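Local coordinates for CcbJ (Streptomyces caelestis, PDB 4HGZ), which is an S-adenosyl-L-methionine-dependent methyltransferase that probably transfers a methyl group to a nitrogen atom of its substrate, at residues V132-N138 against T165-L171. Numbering follows the deposited sequence.
Sequences VVFAAFN and TFVVQCL
Gln169 reaches from near the C-terminal end of strand 164-171 to the chain leaving its neighbour, and its OE1 accepts the backbone N-H of Phe137 at 2.8 Å. With CG anti to the backbone N (chi1 167°) and the chain extended beyond it, the amide arrives with Phe137 N in its carbonyl plane, on a lone pair. NE2 of the same amide has a weak hydrogen bond to Asp49. Asn138 returns the grip: its OD1 takes the N-H of Leu171 at 2.8 Å, the two side chains crossing at about a right angle, while Asn138 N bonds to Gln169 O at 3.0 Å. Upstream of these side-chain bonds, strands 130-135 and 164-171 run parallel, adjacent in the mixed seven-stranded sheet of the Rossmann-like methyltransferase core, joined by a crossover through helix 146-159. Backbone hydrogen bonds pair them, from Val133 N to Thr165 O as far as Gln169 N to Ala135 O. Just where strand 130-135 ends, a water donates to both Ala135 O and Gln169 O. On one face Val132 lies alongside Thr165, and Phe134 CB meets Val167 CB at 3.8 Å; helix 50-61 covers this side. On the other, Val133 CB sits in plane at the edge of the Phe166 ring, 4.0 Å from CD1. Ala136 and Arg75, which binds S-adenosyl-L-homocysteine, approach to about 4 Å between nearest side-chain atoms.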
loop_
_atom_site.group_PDB
_atom_site.type_symbol
_atom_site.label_atom_id
_atom_site.label_comp_id
_atom_site.label_asym_id
_atom_site.label_seq_id
_atom_site.Cartn_x
_atom_site.Cartn_y
_atom_site.Cartn_z
ATOM N N VAL C 132 -32.818 -22.735 -17.945
ATOM C CA VAL C 132 -31.729 -22.012 -17.319
ATOM C C VAL C 132 -32.025 -21.834 -15.838
ATOM O O VAL C 132 -33.124 -21.419 -15.459
ATOM C CB VAL C 132 -31.580 -20.621 -17.934
ATOM C CG1 VAL C 132 -30.377 -19.899 -17.342
ATOM C CG2 VAL C 132 -31.472 -20.722 -19.433
ATOM N N VAL C 133 -31.051 -22.154 -14.994
ATOM C CA VAL C 133 -31.160 -21.817 -13.581
ATOM C C VAL C 133 -30.061 -20.815 -13.323
ATOM O O VAL C 133 -28.912 -21.046 -13.717
ATOM C CB VAL C 133 -30.943 -23.037 -12.681
ATOM C CG1 VAL C 133 -31.025 -22.629 -11.245
ATOM C CG2 VAL C 133 -31.969 -24.134 -12.993
ATOM N N PHE C 134 -30.387 -19.689 -12.699
ATOM C CA PHE C 134 -29.343 -18.700 -12.474
ATOM C C PHE C 134 -29.387 -18.037 -11.125
ATOM O O PHE C 134 -30.421 -18.005 -10.448
ATOM C CB PHE C 134 -29.295 -17.640 -13.579
ATOM C CG PHE C 134 -30.451 -16.684 -13.570
ATOM C CD1 PHE C 134 -30.319 -15.421 -13.006
ATOM C CD2 PHE C 134 -31.660 -17.028 -14.160
ATOM C CE1 PHE C 134 -31.384 -14.522 -13.007
ATOM C CE2 PHE C 134 -32.731 -16.132 -14.172
ATOM C CZ PHE C 134 -32.593 -14.882 -13.593
ATOM N N ALA C 135 -28.237 -17.478 -10.770
ATOM C CA ALA C 135 -28.042 -16.851 -9.494
ATOM C C ALA C 135 -27.161 -15.622 -9.689
ATOM O O ALA C 135 -25.957 -15.730 -9.840
ATOM C CB ALA C 135 -27.397 -17.834 -8.549
ATOM N N ALA C 136 -27.780 -14.452 -9.677
ATOM C CA ALA C 136 -27.091 -13.198 -9.928
ATOM C C ALA C 136 -26.476 -12.584 -8.670
ATOM O O ALA C 136 -26.721 -13.033 -7.556
ATOM C CB ALA C 136 -28.041 -12.216 -10.576
ATOM N N PHE C 137 -25.653 -11.565 -8.872
ATOM C CA PHE C 137 -25.019 -10.821 -7.786
ATOM C C PHE C 137 -24.809 -11.606 -6.488
ATOM O O PHE C 137 -25.493 -11.375 -5.491
ATOM C CB PHE C 137 -25.788 -9.529 -7.504
ATOM C CG PHE C 137 -24.959 -8.474 -6.830
ATOM C CD1 PHE C 137 -23.639 -8.251 -7.229
ATOM C CD2 PHE C 137 -25.489 -7.690 -5.807
ATOM C CE1 PHE C 137 -22.854 -7.266 -6.618
ATOM C CE2 PHE C 137 -24.710 -6.701 -5.187
ATOM C CZ PHE C 137 -23.388 -6.486 -5.595
ATOM N N ASN C 138 -23.850 -12.525 -6.510
ATOM C CA ASN C 138 -23.389 -13.217 -5.303
ATOM C C ASN C 138 -24.407 -14.073 -4.574
ATOM O O ASN C 138 -24.188 -14.442 -3.423
ATOM C CB ASN C 138 -22.766 -12.229 -4.316
ATOM C CG ASN C 138 -21.512 -11.586 -4.861
ATOM O OD1 ASN C 138 -20.741 -12.214 -5.581
ATOM N ND2 ASN C 138 -21.305 -10.326 -4.529
ATOM N N THR C 165 -28.657 -24.885 -18.940
ATOM C CA THR C 165 -27.447 -24.347 -18.331
ATOM C C THR C 165 -27.688 -23.711 -16.970
ATOM O O THR C 165 -28.789 -23.233 -16.673
ATOM C CB THR C 165 -26.800 -23.266 -19.214
ATOM O OG1 THR C 165 -27.734 -22.199 -19.416
ATOM C CG2 THR C 165 -26.387 -23.840 -20.557
ATOM N N PHE C 166 -26.627 -23.683 -16.167
ATOM C CA PHE C 166 -26.625 -23.049 -14.853
ATOM C C PHE C 166 -25.683 -21.855 -14.895
ATOM O O PHE C 166 -24.511 -21.992 -15.240
ATOM C CB PHE C 166 -26.142 -24.056 -13.813
ATOM C CG PHE C 166 -25.985 -23.490 -12.432
ATOM C CD1 PHE C 166 -27.068 -22.964 -11.757
ATOM C CD2 PHE C 166 -24.759 -23.527 -11.790
ATOM C CE1 PHE C 166 -26.929 -22.453 -10.462
ATOM C CE2 PHE C 166 -24.613 -23.026 -10.499
ATOM C CZ PHE C 166 -25.707 -22.483 -9.834
ATOM N N VAL C 167 -26.195 -20.684 -14.539
ATOM C CA VAL C 167 -25.450 -19.444 -14.689
ATOM C C VAL C 167 -25.338 -18.744 -13.353
ATOM O O VAL C 167 -26.345 -18.503 -12.702
ATOM C CB VAL C 167 -26.179 -18.484 -15.654
ATOM C CG1 VAL C 167 -25.403 -17.180 -15.791
ATOM C CG2 VAL C 167 -26.378 -19.137 -17.009
ATOM N N VAL C 168 -24.117 -18.412 -12.950
ATOM C CA VAL C 168 -23.886 -17.676 -11.712
ATOM C C VAL C 168 -23.053 -16.443 -12.006
ATOM O O VAL C 168 -22.263 -16.423 -12.943
ATOM C CB VAL C 168 -23.097 -18.507 -10.655
ATOM C CG1 VAL C 168 -23.752 -19.844 -10.415
ATOM C CG2 VAL C 168 -21.690 -18.717 -11.106
ATOM N N GLN C 169 -23.226 -15.422 -11.186
ATOM C CA GLN C 169 -22.413 -14.249 -11.247
ATOM C C GLN C 169 -21.885 -14.019 -9.856
ATOM O O GLN C 169 -22.660 -13.801 -8.925
ATOM C CB GLN C 169 -23.263 -13.061 -11.672
ATOM C CG GLN C 169 -22.588 -11.709 -11.484
ATOM C CD GLN C 169 -23.524 -10.579 -11.802
ATOM O OE1 GLN C 169 -24.613 -10.465 -11.220
ATOM N NE2 GLN C 169 -23.123 -9.742 -12.752
ATOM N N CYS C 170 -20.566 -14.057 -9.714
ATOM C CA CYS C 170 -19.925 -14.009 -8.403
ATOM C C CYS C 170 -18.737 -13.068 -8.386
ATOM O O CYS C 170 -18.055 -12.909 -9.388
ATOM C CB CYS C 170 -19.405 -15.396 -8.029
ATOM S SG CYS C 170 -20.574 -16.707 -8.167
ATOM N N LEU C 171 -18.466 -12.476 -7.229
ATOM C CA LEU C 171 -17.260 -11.680 -7.061
ATOM C C LEU C 171 -16.036 -12.535 -7.354
ATOM O O LEU C 171 -16.003 -13.724 -7.048
ATOM C CB LEU C 171 -17.191 -11.099 -5.650
ATOM C CG LEU C 171 -16.962 -12.077 -4.502
ATOM C CD1 LEU C 171 -15.476 -12.217 -4.244
ATOM C CD2 LEU C 171 -17.668 -11.580 -3.251
HETATM O O HOH W 1 -23.986 -15.936 -7.473
#